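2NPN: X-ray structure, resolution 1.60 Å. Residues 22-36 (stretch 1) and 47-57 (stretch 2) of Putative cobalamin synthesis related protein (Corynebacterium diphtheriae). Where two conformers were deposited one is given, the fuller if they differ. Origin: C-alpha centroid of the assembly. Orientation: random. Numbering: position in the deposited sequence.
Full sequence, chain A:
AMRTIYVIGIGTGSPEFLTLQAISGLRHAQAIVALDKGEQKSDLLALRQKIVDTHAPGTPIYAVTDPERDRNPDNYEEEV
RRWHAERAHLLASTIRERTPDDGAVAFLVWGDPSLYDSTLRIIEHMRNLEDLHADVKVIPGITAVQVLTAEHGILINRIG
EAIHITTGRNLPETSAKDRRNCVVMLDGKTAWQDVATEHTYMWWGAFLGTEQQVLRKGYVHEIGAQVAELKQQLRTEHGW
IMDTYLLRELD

Stretch 1, residues 22-36: AISGLRHAQAIVALD
Stretch 2 47-57: LRQKIVDTHAP

The most unusual feature is a two-pronged salt bridge at one end of an otherwise largely apolar contact. R48 NH1 donates to D36 OD1 at 2.8 Å (168°), and R48 NH2 donates to D36 OD2 at 2.9 Å (178°). The carboxylate lies near the guanidinium plane and faces its NH1/NH2 edge, one oxygen to each nitrogen, and both hydrogen bonds are nearly straight. R48 reaches it with chi1 t, chi2 t, chi3 p and chi4 -159°; D36 is m, with chi2 -24°. A34 CB covers one guanidinium face, 3.5 Å from R48 NH1.

Stretch 1 runs as helix 22-28, a turn, then an extended strand through L35. Stretch 2 continues a helix through H55, then leaves it at A56 and P57. The helix axes cross at -77°, 10.1 Å apart at closest approach. CA atoms pair I23 with H55 (6.3 Å) and R27 with A56 (5.0 Å).

I23 (m, t) sits over the H55 ring (m, chi2 -73°): its CG1 is 4.0 Å from the centroid, a CH-pi contact. A56 leaves helical phi/psi at -121/56. Its side chain points toward stretch 1: A56 CB is 3.5 Å from L26 O and 4.1 Å from I32 CD1. I32 CD1 also meets V52 CG1 at 4.1 Å, and L26 CD1 meets I51 CG2 at 4.3 Å. L26 and I32 are both m, t. R27 CG lies 3.1 Å from H55 O.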

ATOM      1  N   ALA A  22      10.711  11.092  -4.762  1.00 10.72           N
ATOM      2  CA  ALA A  22       9.240  11.186  -4.898  1.00 10.72           C
ATOM      3  C   ALA A  22       8.800  12.634  -5.014  1.00 11.65           C
ATOM      4  O   ALA A  22       8.009  12.980  -5.893  1.00 12.36           O
ATOM      5  CB  ALA A  22       8.550  10.546  -3.714  1.00 10.57           C
ATOM      6  N   ILE A  23       9.383  13.499  -4.185  1.00 11.98           N
ATOM      7  CA  ILE A  23       9.020  14.902  -4.180  1.00 12.54           C
ATOM      8  C   ILE A  23       9.399  15.526  -5.535  1.00 11.39           C
ATOM      9  O   ILE A  23       8.603  16.285  -6.092  1.00 11.64           O
ATOM     10  CB  ILE A  23       9.672  15.668  -3.001  1.00 12.86           C
ATOM     11  CG1 ILE A  23       9.074  15.177  -1.665  1.00 13.15           C
ATOM     12  CG2 ILE A  23       9.491  17.178  -3.191  1.00 13.97           C
ATOM     13  CD1 ILE A  23       9.939  15.534  -0.483  1.00 13.48           C
ATOM     14  N   SER A  24      10.576  15.203  -6.059  0.50 11.69           N
ATOM     15  CA  SER A  24      10.972  15.711  -7.366  0.50 11.74           C
ATOM     16  C   SER A  24      10.006  15.254  -8.459  0.50 11.60           C
ATOM     17  O   SER A  24       9.615  16.029  -9.322  0.50 11.50           O
ATOM     18  CB  SER A  24      12.386  15.275  -7.728  0.50 11.57           C
ATOM     19  OG  SER A  24      12.830  15.981  -8.871  0.50  9.87           O
ATOM     20  N   GLY A  25       9.600  13.987  -8.413  1.00 12.32           N
ATOM     21  CA  GLY A  25       8.669  13.493  -9.389  1.00 12.51           C
ATOM     22  C   GLY A  25       7.329  14.223  -9.317  1.00 12.06           C
ATOM     23  O   GLY A  25       6.762  14.611 -10.332  1.00 13.69           O
ATOM     24  N   LEU A  26       6.829  14.449  -8.108  1.00 12.37           N
ATOM     25  CA  LEU A  26       5.556  15.135  -7.914  1.00 11.89           C
ATOM     26  C   LEU A  26       5.622  16.569  -8.463  1.00 11.45           C
ATOM     27  O   LEU A  26       4.692  17.044  -9.097  1.00 11.38           O
ATOM     28  CB  LEU A  26       5.187  15.159  -6.428  1.00 13.56           C
ATOM     29  CG  LEU A  26       4.769  13.805  -5.843  1.00 15.32           C
ATOM     30  CD1 LEU A  26       4.773  13.912  -4.298  1.00 18.51           C
ATOM     31  CD2 LEU A  26       3.395  13.401  -6.376  1.00 20.14           C
ATOM     32  N   ARG A  27       6.727  17.246  -8.159  1.00 10.27           N
ATOM     33  CA  ARG A  27       6.898  18.633  -8.579  1.00 10.46           C
ATOM     34  C   ARG A  27       7.078  18.820 -10.066  1.00 10.55           C
ATOM     35  O   ARG A  27       6.739  19.890 -10.577  1.00  9.97           O
ATOM     36  CB  ARG A  27       8.053  19.271  -7.856  1.00  9.81           C
ATOM     37  CG  ARG A  27       7.800  19.382  -6.381  1.00 13.26           C
ATOM     38  CD  ARG A  27       8.790  20.257  -5.720  1.00 17.65           C
ATOM     39  NE  ARG A  27       8.532  21.662  -6.014  1.00 19.36           N
ATOM     40  CZ  ARG A  27       9.336  22.668  -5.678  1.00 22.31           C
ATOM     41  NH1 ARG A  27      10.478  22.438  -5.042  1.00 26.63           N
ATOM     42  NH2 ARG A  27       9.016  23.900  -5.987  1.00 22.81           N
ATOM     43  N   HIS A  28       7.615  17.806 -10.738  1.00 10.53           N
ATOM     44  CA  HIS A  28       7.761  17.859 -12.185  1.00 12.65           C
ATOM     45  C   HIS A  28       6.556  17.321 -12.986  1.00 12.76           C
ATOM     46  O   HIS A  28       6.475  17.579 -14.185  1.00 15.12           O
ATOM     47  CB  HIS A  28       9.084  17.173 -12.573  1.00 12.14           C
ATOM     48  CG  HIS A  28      10.293  17.937 -12.121  1.00 12.21           C
ATOM     49  ND1 HIS A  28      10.906  18.901 -12.893  1.00 14.65           N
ATOM     50  CD2 HIS A  28      10.985  17.895 -10.960  1.00 11.66           C
ATOM     51  CE1 HIS A  28      11.924  19.410 -12.218  1.00 11.41           C
ATOM     52  NE2 HIS A  28      12.000  18.807 -11.050  1.00 16.11           N
ATOM     53  N   ALA A  29       5.601  16.673 -12.340  1.00 13.21           N
ATOM     54  CA  ALA A  29       4.434  16.161 -13.057  1.00 14.27           C
ATOM     55  C   ALA A  29       3.506  17.284 -13.433  1.00 14.97           C
ATOM     56  O   ALA A  29       3.177  18.142 -12.621  1.00 16.43           O
ATOM     57  CB  ALA A  29       3.678  15.138 -12.255  1.00 14.13           C
ATOM     58  N   GLN A  30       3.085  17.244 -14.684  1.00 15.92           N
ATOM     59  CA  GLN A  30       2.079  18.157 -15.212  1.00 15.08           C
ATOM     60  C   GLN A  30       0.639  17.668 -14.963  1.00 14.99           C
ATOM     61  O   GLN A  30      -0.332  18.426 -15.180  1.00 14.93           O
ATOM     62  CB  GLN A  30       2.316  18.342 -16.688  1.00 16.49           C
ATOM     63  CG  GLN A  30       3.420  19.329 -16.970  1.00 18.63           C
ATOM     64  CD  GLN A  30       4.385  18.833 -18.032  1.00 20.75           C
ATOM     65  OE1 GLN A  30       4.502  17.626 -18.263  1.00 23.81           O
ATOM     66  NE2 GLN A  30       5.099  19.753 -18.659  1.00 23.24           N
ATOM     67  N   ALA A  31       0.508  16.405 -14.574  1.00 14.40           N
ATOM     68  CA  ALA A  31      -0.747  15.805 -14.166  1.00 14.35           C
ATOM     69  C   ALA A  31      -0.490  14.718 -13.154  1.00 14.86           C
ATOM     70  O   ALA A  31       0.526  14.084 -13.221  1.00 14.68           O
ATOM     71  CB  ALA A  31      -1.500  15.215 -15.348  1.00 15.49           C
ATOM     72  N   ILE A  32      -1.458  14.521 -12.261  1.00 16.23           N
ATOM     73  CA  ILE A  32      -1.394  13.526 -11.206  1.00 16.54           C
ATOM     74  C   ILE A  32      -2.642  12.653 -11.226  1.00 16.97           C
ATOM     75  O   ILE A  32      -3.762  13.152 -11.265  1.00 17.32           O
ATOM     76  CB  ILE A  32      -1.212  14.158  -9.813  1.00 16.16           C
ATOM     77  CG1 ILE A  32       0.101  14.941  -9.742  1.00 17.72           C
ATOM     78  CG2 ILE A  32      -1.181  13.051  -8.744  1.00 18.32           C
ATOM     79  CD1 ILE A  32       0.305  15.701  -8.429  1.00 20.88           C
ATOM     80  N   VAL A  33      -2.430  11.338 -11.184  1.00 16.22           N
ATOM     81  CA  VAL A  33      -3.525  10.346 -11.227  1.00 17.11           C
ATOM     82  C   VAL A  33      -3.379   9.431 -10.001  1.00 16.42           C
ATOM     83  O   VAL A  33      -2.274   9.095  -9.548  1.00 17.34           O
ATOM     84  CB  VAL A  33      -3.480   9.468 -12.510  1.00 17.56           C
ATOM     85  CG1 VAL A  33      -4.626   8.404 -12.529  1.00 18.97           C
ATOM     86  CG2 VAL A  33      -3.519  10.341 -13.794  1.00 18.61           C
ATOM     87  N   ALA A  34      -4.511   8.960  -9.496  1.00 16.16           N
ATOM     88  CA  ALA A  34      -4.484   7.939  -8.470  1.00 16.63           C
ATOM     89  C   ALA A  34      -5.595   6.940  -8.755  1.00 16.93           C
ATOM     90  O   ALA A  34      -6.740   7.340  -8.992  1.00 17.72           O
ATOM     91  CB  ALA A  34      -4.671   8.555  -7.129  1.00 17.66           C
ATOM     92  N   LEU A  35      -5.251   5.650  -8.767  1.00 17.10           N
ATOM     93  CA  LEU A  35      -6.252   4.604  -8.990  1.00 18.05           C
ATOM     94  C   LEU A  35      -6.702   4.133  -7.616  1.00 19.40           C
ATOM     95  O   LEU A  35      -5.875   3.695  -6.813  1.00 21.09           O
ATOM     96  CB  LEU A  35      -5.642   3.461  -9.811  1.00 18.17           C
ATOM     97  CG  LEU A  35      -5.032   3.891 -11.160  1.00 18.74           C
ATOM     98  CD1 LEU A  35      -4.286   2.736 -11.868  1.00 20.69           C
ATOM     99  CD2 LEU A  35      -6.093   4.494 -12.100  1.00 18.78           C
ATOM    100  N   ASP A  36      -7.990   4.258  -7.330  1.00 19.62           N
ATOM    101  CA  ASP A  36      -8.529   3.913  -6.004  1.00 20.00           C
ATOM    102  C   ASP A  36      -9.440   2.690  -6.052  1.00 20.18           C
ATOM    103  O   ASP A  36     -10.097   2.434  -7.066  1.00 19.96           O
ATOM    104  CB  ASP A  36      -9.275   5.117  -5.420  1.00 20.58           C
ATOM    105  CG  ASP A  36      -8.353   6.278  -5.088  1.00 22.38           C
ATOM    106  OD1 ASP A  36      -7.145   6.047  -4.862  1.00 25.00           O
ATOM    107  OD2 ASP A  36      -8.849   7.423  -5.026  1.00 25.29           O
ATOM    108  N   LEU A  47      -5.278  12.617   3.488  1.00 17.98           N
ATOM    109  CA  LEU A  47      -3.822  12.502   3.668  1.00 18.78           C
ATOM    110  C   LEU A  47      -3.116  12.664   2.344  1.00 17.28           C
ATOM    111  O   LEU A  47      -2.086  13.319   2.238  1.00 17.74           O
ATOM    112  CB  LEU A  47      -3.427  11.146   4.266  1.00 19.36           C
ATOM    113  CG  LEU A  47      -3.647  10.901   5.744  1.00 22.69           C
ATOM    114  CD1 LEU A  47      -3.170   9.495   6.026  1.00 26.01           C
ATOM    115  CD2 LEU A  47      -2.920  11.940   6.598  1.00 26.01           C
ATOM    116  N   ARG A  48      -3.672  12.052   1.314  1.00 16.96           N
ATOM    117  CA  ARG A  48      -3.060  12.100   0.011  1.00 16.92           C
ATOM    118  C   ARG A  48      -3.084  13.523  -0.548  1.00 17.40           C
ATOM    119  O   ARG A  48      -2.111  13.998  -1.126  1.00 17.71           O
ATOM    120  CB  ARG A  48      -3.772  11.140  -0.933  1.00 17.49           C
ATOM    121  CG  ARG A  48      -3.069  11.055  -2.251  1.00 19.08           C
ATOM    122  CD  ARG A  48      -3.576   9.907  -3.040  1.00 19.16           C
ATOM    123  NE  ARG A  48      -4.940  10.111  -3.446  1.00 20.84           N
ATOM    124  CZ  ARG A  48      -5.754   9.142  -3.802  1.00 20.71           C
ATOM    125  NH1 ARG A  48      -5.337   7.861  -3.805  1.00 20.25           N
ATOM    126  NH2 ARG A  48      -6.978   9.463  -4.169  1.00 21.17           N
ATOM    127  N   GLN A  49      -4.227  14.199  -0.371  1.00 16.87           N
ATOM    128  CA  GLN A  49      -4.347  15.593  -0.817  1.00 17.68           C
ATOM    129  C   GLN A  49      -3.364  16.494  -0.068  1.00 17.66           C
ATOM    130  O   GLN A  49      -2.801  17.420  -0.659  1.00 18.74           O
ATOM    131  CB  GLN A  49      -5.791  16.063  -0.638  1.00 18.94           C
ATOM    132  CG  GLN A  49      -6.080  17.460  -1.196  1.00 20.47           C
ATOM    133  CD  GLN A  49      -5.867  17.532  -2.709  1.00 27.39           C
ATOM    134  OE1 GLN A  49      -4.865  18.082  -3.196  1.00 29.14           O
ATOM    135  NE2 GLN A  49      -6.810  16.946  -3.460  1.00 30.13           N
ATOM    136  N   LYS A  50      -3.148  16.209   1.218  1.00 17.89           N
ATOM    137  CA  LYS A  50      -2.197  16.963   2.051  1.00 18.44           C
ATOM    138  C   LYS A  50      -0.767  16.811   1.525  1.00 18.13           C
ATOM    139  O   LYS A  50      -0.006  17.765   1.503  1.00 18.05           O
ATOM    140  CB  LYS A  50      -2.273  16.500   3.516  1.00 18.11           C
ATOM    141  CG  LYS A  50      -1.450  17.298   4.525  1.00 20.70           C
ATOM    142  CD  LYS A  50      -1.629  16.750   5.981  1.00 22.56           C
ATOM    143  CE  LYS A  50      -0.655  15.582   6.265  1.00 25.38           C
ATOM    144  NZ  LYS A  50      -1.157  14.424   7.114  1.00 27.13           N
ATOM    145  N   ILE A  51      -0.419  15.617   1.075  1.00 19.32           N
ATOM    146  CA  ILE A  51       0.913  15.393   0.475  1.00 19.68           C
ATOM    147  C   ILE A  51       1.126  16.210  -0.798  1.00 20.84           C
ATOM    148  O   ILE A  51       2.143  16.926  -0.953  1.00 20.68           O
ATOM    149  CB  ILE A  51       1.095  13.911   0.163  1.00 19.87           C
ATOM    150  CG1 ILE A  51       1.281  13.149   1.462  1.00 18.83           C
ATOM    151  CG2 ILE A  51       2.282  13.685  -0.801  1.00 20.21           C
ATOM    152  CD1 ILE A  51       1.285  11.648   1.280  1.00 20.11           C
ATOM    153  N   VAL A  52       0.134  16.152  -1.678  1.00 22.10           N
ATOM    154  CA  VAL A  52       0.120  16.896  -2.935  1.00 22.90           C
ATOM    155  C   VAL A  52       0.056  18.428  -2.715  1.00 22.78           C
ATOM    156  O   VAL A  52       0.757  19.174  -3.411  1.00 23.97           O
ATOM    157  CB  VAL A  52      -1.052  16.418  -3.855  1.00 23.72           C
ATOM    158  CG1 VAL A  52      -1.267  17.380  -5.048  1.00 25.04           C
ATOM    159  CG2 VAL A  52      -0.757  15.000  -4.339  1.00 22.62           C
ATOM    160  N   ASP A  53      -0.761  18.880  -1.756  1.00 22.88           N
ATOM    161  CA  ASP A  53      -0.858  20.307  -1.390  1.00 22.43           C
ATOM    162  C   ASP A  53       0.487  20.852  -0.937  1.00 22.21           C
ATOM    163  O   ASP A  53       0.830  22.028  -1.201  1.00 20.78           O
ATOM    164  CB  ASP A  53      -1.896  20.529  -0.280  1.00 22.26           C
ATOM    165  CG  ASP A  53      -3.329  20.464  -0.795  1.00 24.17           C
ATOM    166  OD1 ASP A  53      -3.497  20.515  -2.028  1.00 30.05           O
ATOM    167  OD2 ASP A  53      -4.284  20.391   0.019  1.00 26.68           O
ATOM    168  N   THR A  54       1.245  20.013  -0.245  1.00 22.21           N
ATOM    169  CA  THR A  54       2.531  20.426   0.282  1.00 22.64           C
ATOM    170  C   THR A  54       3.605  20.485  -0.794  1.00 22.96           C
ATOM    171  O   THR A  54       4.381  21.437  -0.830  1.00 22.83           O
ATOM    172  CB  THR A  54       3.017  19.478   1.380  1.00 22.69           C
ATOM    173  OG1 THR A  54       2.060  19.448   2.430  1.00 23.28           O
ATOM    174  CG2 THR A  54       4.382  19.948   1.931  1.00 23.13           C
ATOM    175  N   HIS A  55       3.669  19.479  -1.667  1.00 24.00           N
ATOM    176  CA  HIS A  55       4.810  19.376  -2.602  1.00 24.13           C
ATOM    177  C   HIS A  55       4.491  19.774  -4.034  1.00 24.75           C
ATOM    178  O   HIS A  55       5.332  20.394  -4.711  1.00 26.44           O
ATOM    179  CB  HIS A  55       5.454  17.979  -2.501  1.00 24.24           C
ATOM    180  CG  HIS A  55       5.910  17.674  -1.115  1.00 23.64           C
ATOM    181  ND1 HIS A  55       7.017  18.274  -0.561  1.00 23.20           N
ATOM    182  CD2 HIS A  55       5.349  16.938  -0.126  1.00 24.04           C
ATOM    183  CE1 HIS A  55       7.138  17.900   0.700  1.00 23.72           C
ATOM    184  NE2 HIS A  55       6.136  17.092   0.990  1.00 21.25           N
ATOM    185  N   ALA A  56       3.292  19.460  -4.495  1.00 24.86           N
ATOM    186  CA  ALA A  56       2.880  19.834  -5.846  1.00 24.69           C
ATOM    187  C   ALA A  56       1.661  20.699  -5.741  1.00 24.02           C
ATOM    188  O   ALA A  56       0.617  20.364  -6.317  1.00 25.22           O
ATOM    189  CB  ALA A  56       2.590  18.605  -6.709  1.00 24.54           C
ATOM    190  N   PRO A  57       1.759  21.804  -4.980  1.00 24.02           N
ATOM    191  CA  PRO A  57       0.558  22.609  -4.938  1.00 23.80           C
ATOM    192  C   PRO A  57       0.216  23.088  -6.336  1.00 23.49           C
ATOM    193  O   PRO A  57       1.115  23.275  -7.187  1.00 22.98           O
ATOM    194  CB  PRO A  57       0.933  23.784  -4.025  1.00 24.18           C
ATOM    195  CG  PRO A  57       2.395  23.806  -3.970  1.00 23.82           C
ATOM    196  CD  PRO A  57       2.845  22.396  -4.173  1.00 23.69           C
TER